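PDB 6W3G: Rd1NTF2_04 from Synthetic construct, which is a de novo designed NTF2-like protein, probably made to explore pocket shapes between a curved sheet and packed helices. Local coordinates for residues Arg12-Glu17 with Tyr100-Val105; Val38-Gly43 with Val54-His59; Asp72-Thr75 with Arg80-Ile83. All coordinates share one frame; numbering follows the deposited sequence.

Contact 1 (Arg12-Glu17 with Tyr100-Val105); sequences RKFADE and YVMVAV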
ATOM      1  N   ARG A  12      -3.223   3.577  13.289  1.00 27.19           N
ATOM      2  CA  ARG A  12      -3.122   2.120  13.289  1.00 28.11           C
ATOM      3  C   ARG A  12      -4.319   1.492  12.582  1.00 26.92           C
ATOM      4  O   ARG A  12      -4.165   0.525  11.820  1.00 28.80           O
ATOM      5  CB  ARG A  12      -3.012   1.619  14.730  1.00 37.78           C
ATOM      6  CG  ARG A  12      -3.149   0.122  14.908  1.00 40.28           C
ATOM      7  CD  ARG A  12      -2.084  -0.652  14.155  1.00 38.97           C
ATOM      8  NE  ARG A  12      -0.743  -0.401  14.684  1.00 37.53           N
ATOM      9  CZ  ARG A  12       0.351  -1.030  14.271  1.00 41.32           C
ATOM     10  NH1 ARG A  12       0.277  -1.965  13.325  1.00 37.99           N
ATOM     11  NH2 ARG A  12       1.527  -0.735  14.808  1.00 48.40           N
ATOM     12  N   LYS A  13      -5.515   2.028  12.822  1.00 30.08           N
ATOM     13  CA  LYS A  13      -6.690   1.568  12.093  1.00 31.42           C
ATOM     14  C   LYS A  13      -6.475   1.708  10.595  1.00 28.16           C
ATOM     15  O   LYS A  13      -6.761   0.786   9.823  1.00 26.92           O
ATOM     16  CB  LYS A  13      -7.916   2.364  12.534  1.00 35.59           C
ATOM     17  CG  LYS A  13      -9.187   2.033  11.768  1.00 44.50           C
ATOM     18  CD  LYS A  13     -10.282   3.045  12.082  1.00 53.85           C
ATOM     19  N   PHE A  14      -5.950   2.861  10.175  1.00 28.14           N
ATOM     20  CA  PHE A  14      -5.682   3.098   8.762  1.00 27.58           C
ATOM     21  C   PHE A  14      -4.718   2.059   8.207  1.00 28.20           C
ATOM     22  O   PHE A  14      -4.966   1.465   7.152  1.00 26.43           O
ATOM     23  CB  PHE A  14      -5.145   4.521   8.588  1.00 29.13           C
ATOM     24  CG  PHE A  14      -4.802   4.861   7.178  1.00 32.24           C
ATOM     25  CD1 PHE A  14      -5.781   5.279   6.301  1.00 39.33           C
ATOM     26  CD2 PHE A  14      -3.507   4.749   6.732  1.00 31.83           C
ATOM     27  CE1 PHE A  14      -5.469   5.581   5.010  1.00 43.83           C
ATOM     28  CE2 PHE A  14      -3.191   5.050   5.430  1.00 37.15           C
ATOM     29  CZ  PHE A  14      -4.176   5.461   4.579  1.00 38.14           C
ATOM     30  N   ALA A  15      -3.611   1.809   8.914  1.00 24.85           N
ATOM     31  CA  ALA A  15      -2.645   0.808   8.463  1.00 22.17           C
ATOM     32  C   ALA A  15      -3.280  -0.574   8.362  1.00 24.95           C
ATOM     33  O   ALA A  15      -3.056  -1.297   7.389  1.00 28.83           O
ATOM     34  CB  ALA A  15      -1.452   0.769   9.420  1.00 25.24           C
ATOM     35  N   ASP A  16      -4.084  -0.951   9.360  1.00 24.49           N
ATOM     36  CA  ASP A  16      -4.783  -2.232   9.323  1.00 28.27           C
ATOM     37  C   ASP A  16      -5.688  -2.338   8.097  1.00 31.03           C
ATOM     38  O   ASP A  16      -5.746  -3.387   7.445  1.00 30.98           O
ATOM     39  CB  ASP A  16      -5.624  -2.422  10.590  1.00 32.63           C
ATOM     40  CG  ASP A  16      -4.784  -2.784  11.811  1.00 43.98           C
ATOM     41  OD1 ASP A  16      -3.636  -3.240  11.636  1.00 37.85           O
ATOM     42  OD2 ASP A  16      -5.273  -2.616  12.952  1.00 38.48           O
ATOM     43  N   GLU A  17      -6.439  -1.277   7.801  1.00 29.49           N
ATOM     44  CA  GLU A  17      -7.327  -1.298   6.642  1.00 27.06           C
ATOM     45  C   GLU A  17      -6.530  -1.421   5.356  1.00 26.44           C
ATOM     46  O   GLU A  17      -6.922  -2.141   4.428  1.00 25.42           O
ATOM     47  CB  GLU A  17      -8.189  -0.034   6.622  1.00 27.77           C
ATOM     48  CG  GLU A  17      -9.311  -0.044   7.646  1.00 41.07           C
ATOM     49  CD  GLU A  17     -10.097   1.260   7.658  1.00 53.40           C
ATOM     50  OE1 GLU A  17      -9.721   2.196   6.921  1.00 55.05           O
ATOM     51  OE2 GLU A  17     -11.086   1.352   8.414  1.00 59.25           O
ATOM     52  N   TYR A 100       8.428  -1.011   1.428  1.00 17.51           N
ATOM     53  CA  TYR A 100       7.740   0.146   0.893  1.00 16.68           C
ATOM     54  C   TYR A 100       7.643   1.229   1.955  1.00 17.40           C
ATOM     55  O   TYR A 100       7.553   0.948   3.161  1.00 17.53           O
ATOM     56  CB  TYR A 100       6.330  -0.184   0.424  1.00 17.57           C
ATOM     57  CG  TYR A 100       6.277  -0.918  -0.879  1.00 24.42           C
ATOM     58  CD1 TYR A 100       6.443  -2.284  -0.932  1.00 28.51           C
ATOM     59  CD2 TYR A 100       6.065  -0.227  -2.065  1.00 32.06           C
ATOM     60  CE1 TYR A 100       6.396  -2.960  -2.152  1.00 31.32           C
ATOM     61  CE2 TYR A 100       6.008  -0.878  -3.270  1.00 37.23           C
ATOM     62  CZ  TYR A 100       6.182  -2.242  -3.313  1.00 39.45           C
ATOM     63  OH  TYR A 100       6.131  -2.888  -4.530  1.00 53.23           O
ATOM     64  N   VAL A 101       7.606   2.476   1.484  1.00 17.09           N
ATOM     65  CA  VAL A 101       7.347   3.630   2.317  1.00 18.08           C
ATOM     66  C   VAL A 101       6.105   4.307   1.771  1.00 18.73           C
ATOM     67  O   VAL A 101       5.988   4.521   0.558  1.00 20.49           O
ATOM     68  CB  VAL A 101       8.541   4.602   2.339  1.00 22.62           C
ATOM     69  CG1 VAL A 101       8.210   5.795   3.208  1.00 28.07           C
ATOM     70  CG2 VAL A 101       9.788   3.897   2.876  1.00 23.55           C
ATOM     71  N   MET A 102       5.192   4.663   2.656  0.53 19.40           N
ATOM     72  CA  MET A 102       3.918   5.245   2.263  0.53 18.44           C
ATOM     73  C   MET A 102       3.679   6.531   3.025  0.53 18.09           C
ATOM     74  O   MET A 102       3.830   6.569   4.252  0.53 17.43           O
ATOM     75  CB  MET A 102       2.786   4.262   2.529  0.53 22.99           C
ATOM     76  CG  MET A 102       1.562   4.519   1.709  0.53 28.48           C
ATOM     77  SD  MET A 102       0.527   3.062   1.767  0.53 30.12           S
ATOM     78  CE  MET A 102      -0.071   3.183   3.448  0.53 32.16           C
ATOM     79  N   VAL A 103       3.293   7.578   2.297  1.00 17.67           N
ATOM     80  CA  VAL A 103       2.952   8.866   2.882  1.00 17.64           C
ATOM     81  C   VAL A 103       1.464   9.062   2.683  1.00 18.86           C
ATOM     82  O   VAL A 103       0.965   8.958   1.551  1.00 20.11           O
ATOM     83  CB  VAL A 103       3.762  10.010   2.264  1.00 23.02           C
ATOM     84  CG1 VAL A 103       3.266  11.351   2.820  1.00 24.49           C
ATOM     85  CG2 VAL A 103       5.229   9.781   2.590  1.00 28.18           C
ATOM     86  N   ALA A 104       0.765   9.276   3.784  1.00 20.86           N
ATOM     87  CA  ALA A 104      -0.647   9.616   3.785  1.00 19.95           C
ATOM     88  C   ALA A 104      -0.827  10.935   4.520  1.00 19.76           C
ATOM     89  O   ALA A 104      -0.040  11.303   5.408  1.00 21.16           O
ATOM     90  CB  ALA A 104      -1.480   8.504   4.440  1.00 21.36           C
ATOM     91  N   VAL A 105      -1.870  11.663   4.144  0.54 22.27           N
ATOM     92  CA  VAL A 105      -2.169  12.963   4.722  0.54 26.47           C
ATOM     93  C   VAL A 105      -3.544  12.881   5.375  0.54 26.38           C
ATOM     94  O   VAL A 105      -4.492  12.370   4.770  0.54 29.99           O
ATOM     95  CB  VAL A 105      -2.121  14.076   3.660  0.54 26.30           C
ATOM     96  CG1 VAL A 105      -3.273  13.937   2.692  0.54 29.38           C
ATOM     97  CG2 VAL A 105      -2.150  15.438   4.335  0.54 28.44           C
TER

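Contact 2 (Val38-Gly43 with Val54-His59); sequences VRVEVG and VDWIRH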
ATOM      1  N   VAL A  38      -3.144   9.626  -6.158  1.00 25.47           N
ATOM      2  CA  VAL A  38      -2.063   8.876  -5.533  1.00 23.10           C
ATOM      3  C   VAL A  38      -1.006   8.501  -6.561  1.00 22.91           C
ATOM      4  O   VAL A  38      -1.317   8.132  -7.707  1.00 25.52           O
ATOM      5  CB  VAL A  38      -2.605   7.615  -4.848  1.00 20.41           C
ATOM      6  CG1 VAL A  38      -3.304   6.708  -5.853  1.00 26.91           C
ATOM      7  CG2 VAL A  38      -1.463   6.873  -4.132  1.00 23.39           C
ATOM      8  N   ARG A  39       0.246   8.565  -6.137  1.00 22.53           N
ATOM      9  CA  ARG A  39       1.390   8.136  -6.920  1.00 20.74           C
ATOM     10  C   ARG A  39       1.960   6.862  -6.319  1.00 20.22           C
ATOM     11  O   ARG A  39       2.219   6.799  -5.113  1.00 23.77           O
ATOM     12  CB  ARG A  39       2.442   9.246  -6.947  1.00 22.53           C
ATOM     13  CG  ARG A  39       2.002  10.495  -7.701  1.00 28.88           C
ATOM     14  CD  ARG A  39       3.001  11.619  -7.526  1.00 40.07           C
ATOM     15  NE  ARG A  39       2.699  12.782  -8.358  1.00 54.18           N
ATOM     16  CZ  ARG A  39       2.015  13.853  -7.954  1.00 75.52           C
ATOM     17  NH1 ARG A  39       1.533  13.927  -6.717  1.00 82.59           N
ATOM     18  NH2 ARG A  39       1.812  14.857  -8.796  1.00 81.66           N
ATOM     19  N   VAL A  40       2.170   5.845  -7.155  1.00 21.65           N
ATOM     20  CA  VAL A  40       2.815   4.609  -6.736  1.00 21.95           C
ATOM     21  C   VAL A  40       4.041   4.418  -7.611  1.00 22.70           C
ATOM     22  O   VAL A  40       3.934   4.371  -8.848  1.00 23.91           O
ATOM     23  CB  VAL A  40       1.882   3.390  -6.822  1.00 22.47           C
ATOM     24  CG1 VAL A  40       2.620   2.139  -6.352  1.00 23.40           C
ATOM     25  CG2 VAL A  40       0.612   3.598  -6.008  1.00 25.01           C
ATOM     26  N   GLU A  41       5.207   4.318  -6.990  0.56 22.62           N
ATOM     27  CA  GLU A  41       6.458   4.094  -7.698  0.56 28.94           C
ATOM     28  C   GLU A  41       7.016   2.743  -7.289  0.56 25.62           C
ATOM     29  O   GLU A  41       7.323   2.521  -6.116  0.56 28.44           O
ATOM     30  CB  GLU A  41       7.472   5.197  -7.397  0.56 34.87           C
ATOM     31  CG  GLU A  41       8.784   5.022  -8.151  0.56 31.88           C
ATOM     32  N   VAL A  42       7.173   1.853  -8.263  1.00 26.76           N
ATOM     33  CA  VAL A  42       7.672   0.499  -8.031  1.00 26.57           C
ATOM     34  C   VAL A  42       8.867   0.321  -8.960  1.00 28.96           C
ATOM     35  O   VAL A  42       8.737  -0.148 -10.096  1.00 34.30           O
ATOM     36  CB  VAL A  42       6.605  -0.569  -8.284  1.00 33.43           C
ATOM     37  CG1 VAL A  42       7.141  -1.946  -7.891  1.00 44.18           C
ATOM     38  CG2 VAL A  42       5.352  -0.256  -7.525  1.00 30.36           C
ATOM     39  N   GLY A  43      10.033   0.727  -8.497  1.00 31.71           N
ATOM     40  CA  GLY A  43      11.217   0.652  -9.328  1.00 39.56           C
ATOM     41  C   GLY A  43      11.031   1.533 -10.543  1.00 47.89           C
ATOM     42  O   GLY A  43      10.850   2.752 -10.431  1.00 53.98           O
ATOM     43  N   VAL A  54      -5.085   0.110  -7.916  1.00 23.96           N
ATOM     44  CA  VAL A  54      -5.833  -1.129  -7.701  1.00 25.68           C
ATOM     45  C   VAL A  54      -5.361  -2.216  -8.653  1.00 25.90           C
ATOM     46  O   VAL A  54      -5.161  -3.371  -8.252  1.00 26.49           O
ATOM     47  CB  VAL A  54      -7.342  -0.853  -7.858  1.00 31.21           C
ATOM     48  CG1 VAL A  54      -8.105  -2.129  -8.134  1.00 36.67           C
ATOM     49  CG2 VAL A  54      -7.860  -0.182  -6.612  1.00 31.85           C
ATOM     50  N   ASP A  55      -5.153  -1.865  -9.925  1.00 28.42           N
ATOM     51  CA  ASP A  55      -4.690  -2.841 -10.904  1.00 32.70           C
ATOM     52  C   ASP A  55      -3.322  -3.384 -10.518  1.00 32.15           C
ATOM     53  O   ASP A  55      -3.034  -4.572 -10.707  1.00 33.69           O
ATOM     54  CB  ASP A  55      -4.632  -2.206 -12.293  1.00 39.22           C
ATOM     55  CG  ASP A  55      -6.006  -1.973 -12.890  1.00 48.62           C
ATOM     56  OD1 ASP A  55      -7.015  -2.320 -12.237  1.00 51.13           O
ATOM     57  OD2 ASP A  55      -6.077  -1.442 -14.018  1.00 54.87           O
ATOM     58  N   TRP A  56      -2.458  -2.518  -9.992  1.00 27.60           N
ATOM     59  CA  TRP A  56      -1.146  -2.954  -9.541  1.00 28.40           C
ATOM     60  C   TRP A  56      -1.285  -3.995  -8.442  1.00 28.88           C
ATOM     61  O   TRP A  56      -0.646  -5.054  -8.488  1.00 27.89           O
ATOM     62  CB  TRP A  56      -0.339  -1.745  -9.064  1.00 29.39           C
ATOM     63  CG  TRP A  56       0.881  -2.116  -8.298  1.00 32.60           C
ATOM     64  CD1 TRP A  56       1.983  -2.754  -8.777  1.00 40.35           C
ATOM     65  CD2 TRP A  56       1.123  -1.878  -6.910  1.00 29.39           C
ATOM     66  NE1 TRP A  56       2.899  -2.933  -7.769  1.00 36.26           N
ATOM     67  CE2 TRP A  56       2.398  -2.398  -6.614  1.00 31.49           C
ATOM     68  CE3 TRP A  56       0.387  -1.267  -5.887  1.00 28.64           C
ATOM     69  CZ2 TRP A  56       2.950  -2.335  -5.337  1.00 31.82           C
ATOM     70  CZ3 TRP A  56       0.938  -1.204  -4.619  1.00 34.67           C
ATOM     71  CH2 TRP A  56       2.205  -1.738  -4.354  1.00 34.35           C
ATOM     72  N   ILE A  57      -2.160  -3.736  -7.468  1.00 26.64           N
ATOM     73  CA  ILE A  57      -2.352  -4.681  -6.373  1.00 22.99           C
ATOM     74  C   ILE A  57      -2.918  -5.993  -6.899  1.00 23.76           C
ATOM     75  O   ILE A  57      -2.474  -7.080  -6.510  1.00 26.65           O
ATOM     76  CB  ILE A  57      -3.273  -4.065  -5.299  1.00 24.11           C
ATOM     77  CG1 ILE A  57      -2.613  -2.839  -4.681  1.00 24.81           C
ATOM     78  CG2 ILE A  57      -3.618  -5.090  -4.225  1.00 27.40           C
ATOM     79  CD1 ILE A  57      -3.534  -2.057  -3.760  1.00 28.12           C
ATOM     80  N   ARG A  58      -3.901  -5.918  -7.797  1.00 25.29           N
ATOM     81  CA  ARG A  58      -4.537  -7.131  -8.301  1.00 27.40           C
ATOM     82  C   ARG A  58      -3.559  -7.997  -9.087  1.00 29.42           C
ATOM     83  O   ARG A  58      -3.615  -9.229  -9.011  1.00 27.91           O
ATOM     84  CB  ARG A  58      -5.751  -6.762  -9.157  1.00 33.40           C
ATOM     85  CG  ARG A  58      -6.809  -5.984  -8.397  1.00 53.42           C
ATOM     86  CD  ARG A  58      -8.222  -6.441  -8.737  1.00 79.61           C
ATOM     87  NE  ARG A  58      -9.190  -5.977  -7.742  1.00 99.19           N
ATOM     88  CZ  ARG A  58     -10.012  -4.938  -7.896  1.00110.79           C
ATOM     89  NH1 ARG A  58     -10.844  -4.611  -6.916  1.00111.59           N
ATOM     90  NH2 ARG A  58     -10.017  -4.231  -9.019  1.00116.44           N
ATOM     91  N   HIS A  59      -2.643  -7.379  -9.837  1.00 33.10           N
ATOM     92  CA  HIS A  59      -1.620  -8.158 -10.526  1.00 39.39           C
ATOM     93  C   HIS A  59      -0.769  -8.950  -9.537  1.00 32.64           C
ATOM     94  O   HIS A  59      -0.451 -10.120  -9.779  1.00 34.45           O
ATOM     95  CB  HIS A  59      -0.731  -7.249 -11.374  1.00 55.17           C
ATOM     96  CG  HIS A  59       0.612  -7.841 -11.684  1.00 75.51           C
ATOM     97  ND1 HIS A  59       1.694  -7.713 -10.837  1.00 79.49           N
ATOM     98  CD2 HIS A  59       1.044  -8.573 -12.737  1.00 81.58           C
ATOM     99  CE1 HIS A  59       2.735  -8.336 -11.359  1.00 81.51           C
ATOM    100  NE2 HIS A  59       2.368  -8.865 -12.512  1.00 81.06           N
TER

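Contact 3 (Asp72-Thr75 with Arg80-Ile83); sequences DHIT and RISI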
ATOM      1  N   ASP A  72       5.793  -2.195   9.695  1.00 22.47           N
ATOM      2  CA  ASP A  72       6.984  -2.063  10.521  1.00 24.93           C
ATOM      3  C   ASP A  72       7.011  -0.774  11.342  1.00 24.04           C
ATOM      4  O   ASP A  72       7.341  -0.802  12.530  1.00 28.36           O
ATOM      5  CB  ASP A  72       8.234  -2.129   9.642  1.00 28.32           C
ATOM      6  CG  ASP A  72       8.398  -3.486   8.956  1.00 35.63           C
ATOM      7  OD1 ASP A  72       8.018  -4.513   9.552  1.00 40.17           O
ATOM      8  OD2 ASP A  72       8.903  -3.523   7.815  1.00 42.95           O
ATOM      9  N   HIS A  73       6.682   0.354  10.728  1.00 23.14           N
ATOM     10  CA  HIS A  73       6.740   1.639  11.427  1.00 21.29           C
ATOM     11  C   HIS A  73       5.549   2.476  11.006  1.00 22.43           C
ATOM     12  O   HIS A  73       5.249   2.573   9.814  1.00 23.41           O
ATOM     13  CB  HIS A  73       8.053   2.372  11.123  1.00 26.95           C
ATOM     14  CG  HIS A  73       9.270   1.535  11.353  1.00 38.08           C
ATOM     15  ND1 HIS A  73       9.689   1.163  12.614  1.00 44.11           N
ATOM     16  CD2 HIS A  73      10.148   0.978  10.485  1.00 43.92           C
ATOM     17  CE1 HIS A  73      10.775   0.419  12.512  1.00 47.43           C
ATOM     18  NE2 HIS A  73      11.077   0.292  11.232  1.00 43.92           N
ATOM     19  N   ILE A  74       4.857   3.057  11.980  1.00 20.62           N
ATOM     20  CA  ILE A  74       3.829   4.062  11.722  1.00 18.64           C
ATOM     21  C   ILE A  74       4.227   5.290  12.517  1.00 18.62           C
ATOM     22  O   ILE A  74       4.349   5.205  13.742  1.00 20.52           O
ATOM     23  CB  ILE A  74       2.438   3.590  12.162  1.00 21.25           C
ATOM     24  CG1 ILE A  74       2.078   2.244  11.561  1.00 22.60           C
ATOM     25  CG2 ILE A  74       1.398   4.637  11.797  1.00 20.88           C
ATOM     26  CD1 ILE A  74       0.802   1.691  12.148  1.00 21.81           C
ATOM     27  N   THR A  75       4.424   6.410  11.835  1.00 20.11           N
ATOM     28  CA  THR A  75       4.802   7.644  12.510  1.00 19.34           C
ATOM     29  C   THR A  75       3.885   8.754  12.041  1.00 21.25           C
ATOM     30  O   THR A  75       3.541   8.838  10.858  1.00 22.36           O
ATOM     31  CB  THR A  75       6.252   8.016  12.251  1.00 29.44           C
ATOM     32  OG1 THR A  75       6.447   8.261  10.858  1.00 40.62           O
ATOM     33  CG2 THR A  75       7.162   6.911  12.671  1.00 24.59           C
ATOM     34  N   ARG A  80       0.756  14.473   8.721  1.00 21.47           N
ATOM     35  CA  ARG A  80       1.494  13.529   7.886  1.00 21.41           C
ATOM     36  C   ARG A  80       1.579  12.181   8.596  1.00 19.45           C
ATOM     37  O   ARG A  80       2.051  12.107   9.730  1.00 24.01           O
ATOM     38  CB  ARG A  80       2.906  14.042   7.591  1.00 23.86           C
ATOM     39  CG  ARG A  80       3.696  13.169   6.608  1.00 25.88           C
ATOM     40  CD  ARG A  80       5.066  13.771   6.326  1.00 27.42           C
ATOM     41  NE  ARG A  80       5.879  12.987   5.379  1.00 31.49           N
ATOM     42  CZ  ARG A  80       6.732  12.025   5.718  1.00 35.00           C
ATOM     43  NH1 ARG A  80       6.897  11.673   6.988  1.00 38.12           N
ATOM     44  NH2 ARG A  80       7.432  11.411   4.780  1.00 35.23           N
ATOM     45  N   ILE A  81       1.156  11.123   7.912  1.00 19.11           N
ATOM     46  CA  ILE A  81       1.274   9.757   8.401  1.00 18.98           C
ATOM     47  C   ILE A  81       2.274   9.041   7.512  1.00 20.13           C
ATOM     48  O   ILE A  81       2.085   8.953   6.291  1.00 20.55           O
ATOM     49  CB  ILE A  81      -0.071   9.020   8.370  1.00 19.93           C
ATOM     50  CG1 ILE A  81      -1.121   9.749   9.196  1.00 24.89           C
ATOM     51  CG2 ILE A  81       0.118   7.586   8.830  1.00 23.61           C
ATOM     52  CD1 ILE A  81      -2.517   9.233   8.966  1.00 31.33           C
ATOM     53  N   SER A  82       3.336   8.513   8.108  1.00 17.78           N
ATOM     54  CA  SER A  82       4.329   7.767   7.351  1.00 21.01           C
ATOM     55  C   SER A  82       4.292   6.324   7.813  1.00 17.90           C
ATOM     56  O   SER A  82       4.327   6.063   9.019  1.00 17.87           O
ATOM     57  CB  SER A  82       5.733   8.341   7.548  1.00 33.34           C
ATOM     58  OG  SER A  82       6.674   7.570   6.817  1.00 37.41           O
ATOM     59  N   ILE A  83       4.192   5.399   6.865  1.00 17.68           N
ATOM     60  CA  ILE A  83       4.143   3.973   7.175  1.00 21.15           C
ATOM     61  C   ILE A  83       5.219   3.271   6.369  1.00 20.93           C
ATOM     62  O   ILE A  83       5.284   3.427   5.148  1.00 21.08           O
ATOM     63  CB  ILE A  83       2.760   3.370   6.876  1.00 20.62           C
ATOM     64  CG1 ILE A  83       1.724   4.019   7.779  1.00 23.55           C
ATOM     65  CG2 ILE A  83       2.799   1.840   7.072  1.00 23.98           C
ATOM     66  CD1 ILE A  83       0.301   3.590   7.524  1.00 27.65           C
TER
HETATM   67  O   HOH W   1       7.150   5.548   9.636  1.00 29.61           O

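Contact 1 (Arg12-Glu17 with Tyr100-Val105)
The helix-on-sheet core of the NTF2-like fold is where F14, on helix 11-24, reaches M102 and A104 on strand 94-106. The backbones stay well apart, with CA of F14 9.6 Å from CA of A104, and the aromatic side chain spans the interval. F14 CG stands anti to the backbone N (chi1 179°), which carries the ring toward the strand and brings its far end, CE2 and CZ, up to it. CE2 lies 4.0 Å from the A104 CB methyl and 4.1 Å from the terminal methyl CE of M102, while CZ keeps 4.1 Å from the same A104 CB. Both methyls approach the ring obliquely, and the CE2-CZ side of the ring makes the contacts.

The two strand residues get there by different means. A104 offers only its CB, directly on the strand, whereas M102 runs out extended through its first two torsions and then turns at the CG-SD bond (chi3 72°), carrying the methyl CE to the ring. M102 has a second deposited conformer, so this placement of CE describes one of two states. M102 and A104 are two apart on the strand and so face the helix together, with V103 between them turned to the other face of the sheet.

Further cover comes from I113 on strand 111-118, which touches both F14 and M102, and from L33 on helix 27-33, which packs on F14. All three touching residues are buried, and across this interface they meet through carbon alone. The attraction is thus dispersive and hydrophobic, with little directional demand: this part of helix 11-24 meets strand 94-106 through the fit of a ring to two methyls, not through polar bonds.

Contact 2 (Val38-Gly43 with Val54-His59)
At W56 chi1 is 167°, with CG trans to the amide nitrogen, and chi2 is 67°; this pair of torsions projects the indole from helix 50-63 onto V40 and V42 of strand 38-42. On the strand side V40 touches with CG1, anti to the backbone N, and V42 with CG2, which lies beside the backbone N and anti to the carbonyl carbon. The two residues, two apart, present these methyls to the same face of the indole. The contact belongs to the helix-against-sheet layer of the NTF2-like fold, with the CA atoms of V40 and W56 9.0 Å apart.

V40 CG1 makes a CH-pi contact over the six-membered ring of W56, 4.1 Å from its centroid and only 12° off the normal. V42 CG2 lies nearer the NE1-CE2 side, coming in obliquely, and sits 3.3 Å above the indole plane. Y47 of the neighbouring strand 45-48 touches both valines and meets the indole ring, while L116 of strand 111-118 also packs on W56. Replacing the indole by the methyl of an alanine is likely to open a gap between helix and strand, with the methyls of V40 and V42 deprived of the aromatic face they rest on.

The closest approach is at the nitrogen end of the indole, where V42 CG2 is 3.6 Å from W56 NE1 and 3.8 Å from W56 CE2.

Contact 3 (Asp72-Thr75 with Arg80-Ile83)
Backbone hydrogen bonds join T75 and S82 as an antiparallel hydrogen-bonded pair of the hairpin 66-77/80-91: T75 N donates to S82 O and S82 N to T75 O, both at 2.8 Å and nearly straight (167° and 176°). Weaker CA-H...O contacts flank them, the shortest from I83 CA to H73 O at 3.2 Å. A bound water adds a polar link, donating to S82 O at 2.9 Å and lying 3.1 Å from T75 OG1. With chi1 at 63°, that hydroxyl sits between the backbone N and carbonyl carbon of T75, where it also packs against S82 CB at 3.4 Å.

Apolar contacts occupy the other face. I74 and I83, a non-hydrogen-bonded pair, run alongside each other, with I74 CG2 4.1 Å from I83 CG1; I81 CG2 adds a longer contact to I74 CG2.

Just before the pair, D72 and H73 both face V84 in a classic beta bulge. Helix 11-24 covers the isoleucine face through A15, which touches I74 and I83, while strand 94-106 continues the sheet beyond 80-91, bonding its backbone to I81 and I83.

Contacts 1 and 2 are buried helix-to-sheet contacts, each built on one aromatic side chain meeting small aliphatic groups, but on opposite sides of the chain's centre and with different helices. Contact 3 is partly buried and joins strand to strand; its chemistry is largely backbone hydrogen bonding, with a water beside T75 and S82. It adjoins contact 1, since strands 80-91 and 94-106 are sheet neighbours and the R12 side chain packs on I74. Contact 1 also reaches contact 2, where Y100 OH lies 3.3 Å from W56 CZ2. Contacts 2 and 3, about 19 Å between centres, do not touch but share the sheet.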